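PTS-dependent dihydroxyacetone kinase, ADP-binding subunit DhaL (Lactococcus lactis subsp. lactis, PDB 3CR3) binds ADP with magnesium, takes up a phosphoryl group from DhaM to form ATP, and passes it to dihydroxyacetone bound to DhaK. Local coordinates at residues A[2-8]-A[58-64]; A[14-19]-A[41-46]; A[21-25]-A[178-182]; A[47-52]-A[66-71]; A[126-131]-A[145-149]. One frame throughout, in Å; residues are numbered along the deposited sequence.

In the fold
All five contacts belong to one all-helical barrel-like domain and show how it is held by pairwise helix packing. Contacts 1 and 2 share helix 4-20, contacts 2 and 4 share helix 37-54, and contacts 1 and 4 share helix 60-74. Along the chain contact 2 is nested inside the loop closed by contact 1, and contact 5 inside that closed by contact 3. Contact 3 joins the early helix 22-28 to the last one, touching both contact 2 (centres about 9 Å apart) and contact 5 (about 13 Å). The centres of contacts 4 and 5 are about 25 Å apart, on opposite sides of the chain's centre. Contacts 2 and 3 adjoin the ADP site, while contact 1 is remote.

Contact 1 of 5, residues A[2-8]-A[58-64]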
# COMPACT_ATOMS: atom_id res chain seq x y z
N LEU A 2 -15.07 -16.07 41.09
CA LEU A 2 -16.21 -15.46 40.44
C LEU A 2 -17.40 -16.40 40.36
O LEU A 2 -17.23 -17.62 40.34
CB LEU A 2 -15.84 -15.03 39.03
CG LEU A 2 -14.93 -13.82 38.84
CD1 LEU A 2 -14.40 -13.82 37.42
CD2 LEU A 2 -15.67 -12.54 39.14
N THR A 3 -18.58 -15.81 40.30
CA THR A 3 -19.83 -16.50 40.08
C THR A 3 -20.55 -15.76 38.96
O THR A 3 -20.08 -14.71 38.53
CB THR A 3 -20.71 -16.49 41.36
OG1 THR A 3 -20.96 -15.13 41.74
CG2 THR A 3 -20.01 -17.19 42.52
N ILE A 4 -21.67 -16.31 38.49
CA ILE A 4 -22.54 -15.62 37.52
C ILE A 4 -22.84 -14.17 37.94
O ILE A 4 -22.65 -13.24 37.14
CB ILE A 4 -23.88 -16.40 37.28
CG1 ILE A 4 -23.64 -17.62 36.39
CG2 ILE A 4 -24.99 -15.50 36.67
CD1 ILE A 4 -24.78 -18.63 36.41
N ASP A 5 -23.28 -13.99 39.19
CA ASP A 5 -23.69 -12.69 39.69
C ASP A 5 -22.50 -11.71 39.85
O ASP A 5 -22.61 -10.53 39.48
CB ASP A 5 -24.45 -12.84 41.01
CG ASP A 5 -25.87 -13.42 40.85
OD1 ASP A 5 -26.42 -13.49 39.72
OD2 ASP A 5 -26.46 -13.79 41.89
N THR A 6 -21.39 -12.18 40.40
CA THR A 6 -20.24 -11.30 40.61
C THR A 6 -19.48 -11.03 39.31
O THR A 6 -18.86 -9.98 39.18
CB THR A 6 -19.25 -11.79 41.71
OG1 THR A 6 -18.73 -13.08 41.37
CG2 THR A 6 -19.94 -11.84 43.06
N THR A 7 -19.52 -11.98 38.38
CA THR A 7 -18.99 -11.75 37.04
C THR A 7 -19.76 -10.64 36.34
O THR A 7 -19.17 -9.71 35.80
CB THR A 7 -18.94 -13.03 36.17
OG1 THR A 7 -18.14 -14.02 36.82
CG2 THR A 7 -18.32 -12.74 34.81
N ILE A 8 -21.09 -10.72 36.39
CA ILE A 8 -21.92 -9.66 35.81
C ILE A 8 -21.71 -8.32 36.55
O ILE A 8 -21.66 -7.26 35.92
CB ILE A 8 -23.40 -10.06 35.73
CG1 ILE A 8 -23.60 -11.05 34.57
CG2 ILE A 8 -24.29 -8.83 35.52
CD1 ILE A 8 -24.91 -11.82 34.59
N GLY A 58 -26.31 -19.84 32.02
CA GLY A 58 -26.23 -21.07 32.80
C GLY A 58 -24.95 -21.12 33.62
O GLY A 58 -24.92 -21.74 34.68
N ASN A 59 -23.90 -20.48 33.12
CA ASN A 59 -22.62 -20.45 33.82
C ASN A 59 -21.72 -19.27 33.42
O ASN A 59 -22.09 -18.47 32.55
CB ASN A 59 -21.89 -21.80 33.66
CG ASN A 59 -21.57 -22.13 32.22
OD1 ASN A 59 -20.98 -21.33 31.52
ND2 ASN A 59 -21.93 -23.34 31.78
N VAL A 60 -20.57 -19.18 34.08
CA VAL A 60 -19.61 -18.10 33.86
C VAL A 60 -18.95 -18.22 32.48
O VAL A 60 -18.78 -17.22 31.80
CB VAL A 60 -18.54 -18.05 35.01
CG1 VAL A 60 -17.49 -16.98 34.77
CG2 VAL A 60 -19.22 -17.78 36.33
N SER A 61 -18.60 -19.45 32.07
CA SER A 61 -18.08 -19.68 30.71
C SER A 61 -18.95 -19.02 29.64
O SER A 61 -18.43 -18.34 28.76
CB SER A 61 -17.93 -21.18 30.43
OG SER A 61 -17.48 -21.41 29.11
N GLU A 62 -20.27 -19.22 29.72
CA GLU A 62 -21.22 -18.54 28.81
C GLU A 62 -21.10 -17.02 28.81
O GLU A 62 -21.19 -16.40 27.75
CB GLU A 62 -22.67 -18.93 29.12
CG GLU A 62 -22.94 -20.41 29.00
CD GLU A 62 -24.40 -20.78 29.10
OE1 GLU A 62 -25.26 -19.87 29.21
OE2 GLU A 62 -24.69 -21.99 29.06
N ILE A 63 -20.93 -16.42 29.98
CA ILE A 63 -20.75 -14.96 30.06
C ILE A 63 -19.52 -14.52 29.27
O ILE A 63 -19.62 -13.63 28.42
CB ILE A 63 -20.63 -14.45 31.50
CG1 ILE A 63 -21.79 -15.00 32.36
CG2 ILE A 63 -20.58 -12.90 31.51
CD1 ILE A 63 -21.69 -14.70 33.84
N PHE A 64 -18.37 -15.14 29.57
CA PHE A 64 -17.12 -14.82 28.89
C PHE A 64 -17.22 -15.00 27.37
O PHE A 64 -16.70 -14.18 26.61
CB PHE A 64 -15.97 -15.65 29.47
CG PHE A 64 -15.61 -15.32 30.92
CD1 PHE A 64 -15.90 -14.07 31.47
CD2 PHE A 64 -14.92 -16.24 31.70
CE1 PHE A 64 -15.56 -13.77 32.78
CE2 PHE A 64 -14.57 -15.95 33.01
CZ PHE A 64 -14.88 -14.70 33.55
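This is an apolar helix-helix contact between the starts of two nearly parallel helices, 4-20 and 60-74, at an end of the domain away from the nucleotide site. The short axes approach to 9.9 Å at 24°, and Ile4 and Val60 are the nearest CA pair, 5.3 Å apart. Val60 fits against the first turn of the opposite helix: its CG2 lies 3.6 Å from both Ile4 N and Thr3 C, and its CG1 is 3.7 Å from Thr7 OG1. Ile4 CD1 in turn lies 3.6 Å from Gly58 O and 3.8 Å from Asn59 CA. One turn on, Ile63 reaches across, with CD1 3.7 Å from Ile4 O, 4.0 Å from Thr7 CB and 4.2 Å from Ile8 CG1. Phe64 receives Leu2 CD1 at its ring edge (4.0 Å to CZ), while Thr7 CG2 approaches its CE1 at 3.6 Å.

Asn59 is an N-cap whose OD1 accepts from Glu62 N at 2.9 Å, and Glu62 OE1 accepts from Gly58 N at 3.0 Å. At the other N-cap position, Thr3 N donates to Thr6 OG1 (2.9 Å), and Thr7 OG1 turns back to Thr3 O (2.7 Å), leaving its methyl for Phe64. Beyond the pair, Phe64 packs on Met90 and Ala94 of helix 79-94, Leu2 rests on Leu187 and Val191 of helix 175-191, and Ile63 also meets Leu11 of helix 4-20.

Contact 2 of 5, residues A[14-19]-A[41-46]; sequences FNEKIQ and MARGMS
Two regular helical segments, 14-19 and 41-46, run roughly antiparallel, crossing at -152° with axes 9.1 Å apart. The register sets Asn15 opposite Met45 (CA-CA 5.4 Å) and Gln19 opposite Ala42 (5.5 Å). CG2 of Ile18 (m, m) fits the hollow between Met41 and Ala42, against Met41 O (3.5 Å), Ala42 N (3.6 Å) and Met41 CB (3.9 Å). Met41 and Met45, both selenomethionine (m, m, m), reach the Phe14 ring (chi1 t): Met41 CE at its edge, 3.8 Å from Phe14 CZ, and Met45 CE 3.6 Å from Phe14 CD2. Met45 SE lies at the edge, 4.8 Å from the Phe14 ring centroid, a Met-aromatic contact. On the more open flank Gln19 (m, m) donates from NE2 to Ala42 O and Asn15 OD1 (both 2.9 Å), while a water donates to Gln19 OE1 (2.8 Å) and weakly to Ala42 O (3.4 Å). Such close antiparallel packing is characteristic of the DhaL helical barrel, and Met41 stands beside ADP-binding His37 and Ser79.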
# COMPACT_ATOMS: atom_id res chain seq x y z
N PHE A 14 -16.57 -2.50 35.34
CA PHE A 14 -15.60 -2.28 34.27
C PHE A 14 -16.18 -1.36 33.17
O PHE A 14 -15.57 -0.36 32.81
CB PHE A 14 -15.11 -3.61 33.68
CG PHE A 14 -14.19 -3.44 32.50
CD1 PHE A 14 -12.99 -2.73 32.61
CD2 PHE A 14 -14.51 -4.01 31.28
CE1 PHE A 14 -12.14 -2.58 31.51
CE2 PHE A 14 -13.66 -3.88 30.17
CZ PHE A 14 -12.49 -3.16 30.28
N ASN A 15 -17.37 -1.69 32.66
CA ASN A 15 -18.07 -0.80 31.73
C ASN A 15 -18.17 0.63 32.26
O ASN A 15 -17.97 1.58 31.50
CB ASN A 15 -19.46 -1.34 31.39
CG ASN A 15 -20.21 -0.46 30.40
OD1 ASN A 15 -19.69 -0.08 29.35
ND2 ASN A 15 -21.45 -0.13 30.73
N GLU A 16 -18.46 0.78 33.56
CA GLU A 16 -18.55 2.09 34.20
C GLU A 16 -17.22 2.86 34.18
O GLU A 16 -17.19 4.03 33.86
CB GLU A 16 -19.06 1.97 35.64
CG GLU A 16 -20.56 1.74 35.78
CD GLU A 16 -20.97 1.30 37.18
OE1 GLU A 16 -20.28 1.67 38.17
OE2 GLU A 16 -21.99 0.58 37.30
N LYS A 17 -16.13 2.19 34.54
CA LYS A 17 -14.79 2.79 34.46
C LYS A 17 -14.45 3.19 33.03
O LYS A 17 -13.81 4.21 32.80
CB LYS A 17 -13.74 1.81 34.96
CG LYS A 17 -13.74 1.59 36.46
CD LYS A 17 -13.08 2.76 37.17
CE LYS A 17 -12.86 2.46 38.63
NZ LYS A 17 -11.99 3.50 39.26
N ILE A 18 -14.87 2.36 32.08
CA ILE A 18 -14.61 2.58 30.65
C ILE A 18 -15.36 3.81 30.14
O ILE A 18 -14.77 4.68 29.50
CB ILE A 18 -14.97 1.33 29.80
CG1 ILE A 18 -13.92 0.21 29.99
CG2 ILE A 18 -15.13 1.69 28.33
CD1 ILE A 18 -12.51 0.58 29.58
N GLN A 19 -16.67 3.88 30.42
CA GLN A 19 -17.49 5.04 30.04
C GLN A 19 -17.02 6.33 30.71
O GLN A 19 -16.96 7.37 30.06
CB GLN A 19 -18.97 4.80 30.40
CG GLN A 19 -19.58 3.54 29.79
CD GLN A 19 -19.53 3.52 28.28
OE1 GLN A 19 -19.49 4.56 27.63
NE2 GLN A 19 -19.54 2.32 27.70
N MSE A 41 -13.45 0.98 23.17
CA MSE A 41 -13.83 0.27 24.38
C MSE A 41 -15.22 0.66 24.92
O MSE A 41 -15.92 -0.20 25.47
CB MSE A 41 -12.77 0.45 25.47
CG MSE A 41 -11.40 -0.18 25.15
SE MSE A 41 -11.47 -2.10 24.76
CE MSE A 41 -11.94 -2.68 26.57
N ALA A 42 -15.59 1.93 24.78
CA ALA A 42 -16.90 2.41 25.23
C ALA A 42 -18.02 1.74 24.46
O ALA A 42 -18.99 1.25 25.05
CB ALA A 42 -17.02 3.92 25.14
N ARG A 43 -17.87 1.72 23.14
CA ARG A 43 -18.77 1.01 22.22
C ARG A 43 -18.86 -0.47 22.58
O ARG A 43 -19.94 -1.01 22.82
CB ARG A 43 -18.25 1.19 20.80
CG ARG A 43 -19.04 0.50 19.69
CD ARG A 43 -18.59 1.03 18.32
NE ARG A 43 -18.60 2.49 18.25
CZ ARG A 43 -17.52 3.27 18.10
NH1 ARG A 43 -16.31 2.74 17.97
NH2 ARG A 43 -17.66 4.60 18.07
N GLY A 44 -17.70 -1.12 22.63
CA GLY A 44 -17.64 -2.55 22.88
C GLY A 44 -18.26 -2.96 24.20
O GLY A 44 -18.95 -3.98 24.27
N MSE A 45 -18.00 -2.18 25.24
CA MSE A 45 -18.50 -2.50 26.57
C MSE A 45 -19.97 -2.09 26.77
O MSE A 45 -20.70 -2.76 27.49
CB MSE A 45 -17.58 -1.95 27.67
CG MSE A 45 -16.29 -2.78 27.87
SE MSE A 45 -16.63 -4.70 28.19
CE MSE A 45 -17.73 -4.58 29.76
N SER A 46 -20.40 -1.01 26.11
CA SER A 46 -21.83 -0.66 26.13
C SER A 46 -22.62 -1.78 25.47
O SER A 46 -23.54 -2.31 26.07
CB SER A 46 -22.09 0.68 25.44
OG SER A 46 -21.37 0.76 24.24
O HOH W 1 -20.61 4.21 25.07

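Contact 3 of 5, residues A[21-25]-A[178-182]; sequences NKAYL and QSSAY
Segment 21-25 begins with Asn21, which leaves helical angles at -103/21 and sits at the N-cap position of helix 22-28, although its side chain does not cap the helix; residues 22-25 and 178-182 are helical. The nearest CA pair, Leu25 and Ser179, is 7.2 Å apart, so side chains bridge the gap. Tyr182 (chi1 m) projects toward the helix start. Its OH lies 3.1 Å from Asn21 CB and 3.7 Å from Tyr24 CD2, so that the hydroxyl lies at the edge of the Tyr24 ring, while Asn21 ND2, hydrogen-bonded to Lys17 O, sits over one face of the Tyr182 ring. This interface joins the start of the short second helix, 22-28, to the last helix, 175-191, beside the nucleotide site: Ser179 OG is hydrogen-bonded with Tyr83 OH and NE2 of ADP-binding His37. Leu25 (m, t) wedges between Gln178 and Tyr182, with CD2 3.5 Å from Gln178 CG and CD1 3.8 Å from Tyr182 CE2. Tyr24 (chi1 t) brings CE2 to 3.6 Å from Gln178 NE2, at its ring edge.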
# COMPACT_ATOMS: atom_id res chain seq x y z
N ASN A 21 -13.97 7.07 31.82
CA ASN A 21 -12.64 7.46 31.36
C ASN A 21 -12.39 7.36 29.87
O ASN A 21 -11.23 7.30 29.46
CB ASN A 21 -11.59 6.63 32.10
CG ASN A 21 -11.66 6.82 33.59
OD1 ASN A 21 -11.29 7.87 34.09
ND2 ASN A 21 -12.14 5.80 34.30
N LYS A 22 -13.45 7.36 29.05
CA LYS A 22 -13.30 7.16 27.60
C LYS A 22 -12.50 8.23 26.86
O LYS A 22 -11.67 7.91 26.01
CB LYS A 22 -14.63 6.86 26.91
CG LYS A 22 -15.66 7.99 26.87
CD LYS A 22 -16.93 7.52 26.17
CE LYS A 22 -17.89 8.67 25.89
NZ LYS A 22 -19.22 8.16 25.40
N ALA A 23 -12.75 9.50 27.18
CA ALA A 23 -11.96 10.59 26.59
C ALA A 23 -10.49 10.41 26.95
O ALA A 23 -9.63 10.60 26.11
CB ALA A 23 -12.48 11.96 27.07
N TYR A 24 -10.21 10.05 28.21
CA TYR A 24 -8.82 9.87 28.66
C TYR A 24 -8.10 8.75 27.90
O TYR A 24 -6.96 8.93 27.45
CB TYR A 24 -8.75 9.68 30.18
CG TYR A 24 -7.33 9.50 30.71
CD1 TYR A 24 -6.40 10.53 30.61
CD2 TYR A 24 -6.93 8.31 31.29
CE1 TYR A 24 -5.09 10.37 31.09
CE2 TYR A 24 -5.62 8.13 31.77
CZ TYR A 24 -4.71 9.17 31.66
OH TYR A 24 -3.43 9.02 32.13
N LEU A 25 -8.77 7.62 27.71
CA LEU A 25 -8.19 6.52 26.95
C LEU A 25 -7.88 6.86 25.49
O LEU A 25 -6.85 6.45 24.97
CB LEU A 25 -9.09 5.28 27.02
CG LEU A 25 -9.20 4.66 28.40
CD1 LEU A 25 -10.34 3.69 28.38
CD2 LEU A 25 -7.88 3.94 28.73
N GLN A 178 -3.80 0.94 30.28
CA GLN A 178 -4.75 1.64 31.13
C GLN A 178 -6.12 0.98 31.14
O GLN A 178 -6.73 0.83 32.20
CB GLN A 178 -4.89 3.12 30.72
CG GLN A 178 -5.84 3.92 31.60
CD GLN A 178 -5.40 4.02 33.04
OE1 GLN A 178 -5.77 3.19 33.88
NE2 GLN A 178 -4.59 5.02 33.33
N SER A 179 -6.64 0.62 29.98
CA SER A 179 -7.95 -0.01 29.97
C SER A 179 -7.85 -1.37 30.70
O SER A 179 -8.72 -1.73 31.45
CB SER A 179 -8.52 -0.12 28.54
OG SER A 179 -7.69 -0.94 27.73
N SER A 180 -6.73 -2.08 30.54
CA SER A 180 -6.56 -3.33 31.31
C SER A 180 -6.47 -3.13 32.82
O SER A 180 -6.90 -3.99 33.58
CB SER A 180 -5.40 -4.18 30.79
OG SER A 180 -5.71 -4.79 29.55
N ALA A 181 -5.92 -1.99 33.26
CA ALA A 181 -5.88 -1.64 34.68
C ALA A 181 -7.30 -1.50 35.26
O ALA A 181 -7.59 -2.03 36.35
CB ALA A 181 -5.06 -0.35 34.91
N TYR A 182 -8.17 -0.81 34.52
CA TYR A 182 -9.57 -0.68 34.91
C TYR A 182 -10.22 -2.05 35.05
O TYR A 182 -11.03 -2.28 35.94
CB TYR A 182 -10.37 0.14 33.88
CG TYR A 182 -9.91 1.58 33.65
CD1 TYR A 182 -9.35 2.35 34.67
CD2 TYR A 182 -10.08 2.17 32.39
CE1 TYR A 182 -8.94 3.70 34.44
CE2 TYR A 182 -9.70 3.48 32.14
CZ TYR A 182 -9.12 4.24 33.16
OH TYR A 182 -8.74 5.53 32.86

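Contact 4 of 5, residues A[47-52]-A[66-71]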
# COMPACT_ATOMS: atom_id res chain seq x y z
N GLU A 47 -22.21 -2.16 24.27
CA GLU A 47 -22.78 -3.31 23.57
C GLU A 47 -22.71 -4.61 24.36
O GLU A 47 -23.69 -5.36 24.39
CB GLU A 47 -22.14 -3.47 22.20
CG GLU A 47 -22.54 -2.36 21.23
CD GLU A 47 -24.05 -2.32 21.00
OE1 GLU A 47 -24.63 -3.36 20.62
OE2 GLU A 47 -24.65 -1.24 21.21
N THR A 48 -21.58 -4.88 25.03
CA THR A 48 -21.44 -6.05 25.90
C THR A 48 -22.51 -6.07 27.00
O THR A 48 -23.20 -7.06 27.17
CB THR A 48 -20.02 -6.15 26.51
OG1 THR A 48 -19.07 -6.42 25.47
CG2 THR A 48 -19.94 -7.27 27.55
N MSE A 49 -22.64 -4.96 27.72
CA MSE A 49 -23.61 -4.89 28.81
C MSE A 49 -25.06 -5.02 28.32
O MSE A 49 -25.89 -5.61 29.00
CB MSE A 49 -23.42 -3.62 29.65
CG MSE A 49 -22.06 -3.53 30.36
SE MSE A 49 -21.41 -5.18 31.19
CE MSE A 49 -22.77 -5.31 32.61
N LYS A 50 -25.34 -4.47 27.13
CA LYS A 50 -26.64 -4.67 26.48
C LYS A 50 -26.89 -6.15 26.22
O LYS A 50 -27.94 -6.69 26.58
CB LYS A 50 -26.71 -3.93 25.14
CG LYS A 50 -26.80 -2.43 25.19
CD LYS A 50 -27.36 -1.91 23.86
CE LYS A 50 -26.86 -0.52 23.53
NZ LYS A 50 -27.47 -0.02 22.26
N ALA A 51 -25.91 -6.81 25.60
CA ALA A 51 -26.02 -8.23 25.25
C ALA A 51 -26.15 -9.14 26.48
O ALA A 51 -26.85 -10.15 26.41
CB ALA A 51 -24.84 -8.66 24.39
N LEU A 52 -25.50 -8.78 27.58
CA LEU A 52 -25.61 -9.55 28.82
C LEU A 52 -26.99 -9.43 29.48
O LEU A 52 -27.42 -10.36 30.18
CB LEU A 52 -24.51 -9.16 29.82
CG LEU A 52 -23.02 -9.30 29.50
CD1 LEU A 52 -22.21 -9.28 30.79
CD2 LEU A 52 -22.69 -10.54 28.71
N LYS A 66 -19.90 -14.66 25.55
CA LYS A 66 -20.73 -13.55 25.08
C LYS A 66 -19.93 -12.25 25.03
O LYS A 66 -20.11 -11.43 24.11
CB LYS A 66 -21.96 -13.40 25.99
CG LYS A 66 -22.95 -12.29 25.58
CD LYS A 66 -23.46 -12.46 24.14
CE LYS A 66 -24.64 -13.43 24.05
NZ LYS A 66 -24.90 -13.76 22.60
N VAL A 67 -19.06 -12.06 26.01
CA VAL A 67 -18.16 -10.90 26.05
C VAL A 67 -17.22 -10.97 24.85
O VAL A 67 -17.10 -10.01 24.09
CB VAL A 67 -17.37 -10.82 27.38
CG1 VAL A 67 -16.31 -9.69 27.34
CG2 VAL A 67 -18.32 -10.62 28.54
N ALA A 68 -16.59 -12.12 24.66
CA ALA A 68 -15.65 -12.30 23.56
C ALA A 68 -16.26 -11.96 22.18
O ALA A 68 -15.68 -11.19 21.42
CB ALA A 68 -15.11 -13.72 23.57
N MSE A 69 -17.45 -12.49 21.89
CA MSE A 69 -18.09 -12.27 20.59
C MSE A 69 -18.57 -10.83 20.38
O MSE A 69 -18.46 -10.31 19.28
CB MSE A 69 -19.26 -13.25 20.36
CG MSE A 69 -18.88 -14.72 20.48
SE MSE A 69 -17.38 -15.27 19.33
CE MSE A 69 -15.83 -15.05 20.49
N THR A 70 -19.08 -10.21 21.44
CA THR A 70 -19.51 -8.82 21.38
C THR A 70 -18.33 -7.87 21.10
O THR A 70 -18.41 -7.02 20.21
CB THR A 70 -20.25 -8.38 22.67
OG1 THR A 70 -21.22 -9.38 23.04
CG2 THR A 70 -20.96 -7.06 22.47
N LEU A 71 -17.24 -8.02 21.85
CA LEU A 71 -16.04 -7.20 21.65
C LEU A 71 -15.43 -7.44 20.27
O LEU A 71 -14.99 -6.50 19.61
CB LEU A 71 -15.01 -7.43 22.78
CG LEU A 71 -15.41 -7.06 24.22
CD1 LEU A 71 -14.26 -7.31 25.21
CD2 LEU A 71 -15.92 -5.63 24.36
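Lys66 opens the second segment by lending its aliphatic chain to the interface. Its CG lies 3.6 Å from Leu52 CD2, and its CD is 4.1 Å from Ala51 CB, so the methylenes cover the later part of helical segment 47-52. Val67 comes next and contributes a branched methyl, CG2, which is 3.9 Å from Thr48 CG2 and 4.4 Å from Leu52 CD2. A helical turn after Lys66, Thr70 stands opposite Thr48, their CA atoms 5.6 Å apart. Its OG1 is turned back to Lys66 O (2.6 Å), and this leaves CG2 to press into the opposing backbone, 3.4 Å from Thr48 N and 3.6 Å from Glu47 C. The satisfied hydroxyl can then lie against a methyl, with Thr70 OG1 3.9 Å from Ala51 CB. Leu71 ends the walk with CD2 3.4 Å from Thr48 OG1, a hydroxyl whose hydrogen-bond partner is Gly44 O in its own helix.

With Thr48, Ala51 and Thr70 at the centre, the axes come to 9.3 Å between segments whose directions differ by 135°, an inclined antiparallel pairing of consecutive helices, 37-54 and 60-74. Around this helical hairpin, Leu11 of helix 4-20 packs on Leu52 and Val67, Phe57 of the connecting loop covers Leu52 and Lys66, and helix 79-94 supplies Phe87 against Val67 and Tyr83 against Leu71.

Contact 5 of 5, residues A[126-131]-A[145-149]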
# COMPACT_ATOMS: atom_id res chain seq x y z
N ASP A 126 1.78 -6.36 29.28
CA ASP A 126 2.64 -6.00 30.42
C ASP A 126 1.87 -6.02 31.74
O ASP A 126 2.37 -6.50 32.74
CB ASP A 126 3.26 -4.62 30.21
CG ASP A 126 4.01 -4.53 28.91
OD1 ASP A 126 4.43 -5.58 28.38
OD2 ASP A 126 4.17 -3.40 28.41
N ILE A 127 0.63 -5.53 31.72
CA ILE A 127 -0.14 -5.48 32.94
C ILE A 127 -0.83 -6.82 33.22
O ILE A 127 -0.96 -7.21 34.39
CB ILE A 127 -1.10 -4.24 33.00
CG1 ILE A 127 -1.65 -4.03 34.42
CG2 ILE A 127 -2.20 -4.35 31.98
CD1 ILE A 127 -2.10 -2.59 34.72
N TRP A 128 -1.24 -7.54 32.16
CA TRP A 128 -1.81 -8.87 32.33
C TRP A 128 -0.79 -9.76 33.03
O TRP A 128 -1.13 -10.47 33.99
CB TRP A 128 -2.27 -9.48 30.99
CG TRP A 128 -3.64 -9.02 30.54
CD1 TRP A 128 -3.97 -7.80 29.99
CD2 TRP A 128 -4.86 -9.77 30.60
NE1 TRP A 128 -5.33 -7.74 29.73
CE2 TRP A 128 -5.90 -8.94 30.10
CE3 TRP A 128 -5.19 -11.05 31.06
CZ2 TRP A 128 -7.23 -9.37 30.02
CZ3 TRP A 128 -6.51 -11.46 31.00
CH2 TRP A 128 -7.51 -10.62 30.48
N SER A 129 0.46 -9.68 32.59
CA SER A 129 1.56 -10.46 33.17
C SER A 129 1.88 -10.04 34.59
O SER A 129 2.01 -10.89 35.48
CB SER A 129 2.82 -10.34 32.32
OG SER A 129 3.88 -11.11 32.88
N ALA A 130 2.02 -8.73 34.81
CA ALA A 130 2.31 -8.19 36.15
C ALA A 130 1.20 -8.54 37.15
O ALA A 130 1.46 -8.88 38.31
CB ALA A 130 2.54 -6.66 36.10
N PHE A 131 -0.05 -8.48 36.69
CA PHE A 131 -1.20 -8.77 37.55
C PHE A 131 -1.26 -10.24 37.95
O PHE A 131 -1.48 -10.57 39.12
CB PHE A 131 -2.49 -8.32 36.86
CG PHE A 131 -3.74 -8.60 37.64
CD1 PHE A 131 -3.95 -8.01 38.89
CD2 PHE A 131 -4.73 -9.42 37.10
CE1 PHE A 131 -5.13 -8.25 39.61
CE2 PHE A 131 -5.92 -9.66 37.80
CZ PHE A 131 -6.12 -9.08 39.05
N LEU A 145 -1.28 -2.15 40.26
CA LEU A 145 -1.80 -1.91 38.91
C LEU A 145 -1.40 -0.52 38.36
O LEU A 145 -0.85 -0.41 37.25
CB LEU A 145 -3.33 -2.08 38.88
CG LEU A 145 -3.82 -3.54 38.99
CD1 LEU A 145 -5.34 -3.59 39.13
CD2 LEU A 145 -3.37 -4.35 37.78
N GLU A 146 -1.65 0.52 39.16
CA GLU A 146 -1.31 1.89 38.77
C GLU A 146 0.20 2.05 38.52
O GLU A 146 0.60 2.77 37.61
CB GLU A 146 -1.82 2.89 39.82
CG GLU A 146 -1.50 4.36 39.52
CD GLU A 146 -2.05 4.84 38.18
OE1 GLU A 146 -2.96 4.19 37.61
OE2 GLU A 146 -1.56 5.88 37.69
N LYS A 147 1.02 1.36 39.30
CA LYS A 147 2.47 1.32 39.09
C LYS A 147 2.82 0.86 37.66
O LYS A 147 3.64 1.49 37.00
CB LYS A 147 3.14 0.44 40.16
CG LYS A 147 4.65 0.30 40.04
CD LYS A 147 5.26 -0.57 41.17
CE LYS A 147 5.23 -2.08 40.85
NZ LYS A 147 5.26 -2.95 42.09
N VAL A 148 2.21 -0.24 37.21
CA VAL A 148 2.46 -0.76 35.86
C VAL A 148 2.00 0.20 34.76
O VAL A 148 2.69 0.36 33.74
CB VAL A 148 1.81 -2.16 35.66
CG1 VAL A 148 2.10 -2.71 34.23
CG2 VAL A 148 2.33 -3.13 36.71
N VAL A 149 0.85 0.84 34.97
CA VAL A 149 0.34 1.84 34.03
C VAL A 149 1.33 3.00 33.86
O VAL A 149 1.66 3.39 32.74
CB VAL A 149 -1.03 2.40 34.51
CG1 VAL A 149 -1.47 3.60 33.64
CG2 VAL A 149 -2.08 1.30 34.52
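Ile127 extends its t, t side chain over the turn formed by Leu145, Val148 and Val149, with CD1 3.6 Å from Leu145 O, 3.8 Å from Leu145 CD2 and 3.9 Å from Val149 CG2. The motif is an antiparallel helical hairpin within the all-helical DhaL domain: helices 125-136 and 142-151 follow one another in the chain, and their short axes pass 9.8 Å apart at 149°. Ile127 and Val148 are opposed, with CA atoms 6.1 Å apart, and Phe131 and Leu145 are the next matched pair at 7.0 Å. The contact between side chains is apolar, with Val148 fitting against Ala130 and Leu145 and Val149 against Ile127. Leu145 CD2 lies 3.9 Å from Phe131 CD1, filling the space beside that ring.

The hairpin packs on helix 175-191, where Phe184 stacks with Phe131 and also meets Leu145, and Ala181 receives Val149. At the other end of the segment, Asp126 turns its carboxylate to Gly120 N, in a region adjoining the ADP-binding residues Met124 and Asp174. Val148 (chi1 t) divides its two methyls between residues one helical turn apart: CG1 is 3.8 Å from Ile127 CB, and CG2 is 3.6 Å from Ala130 CB.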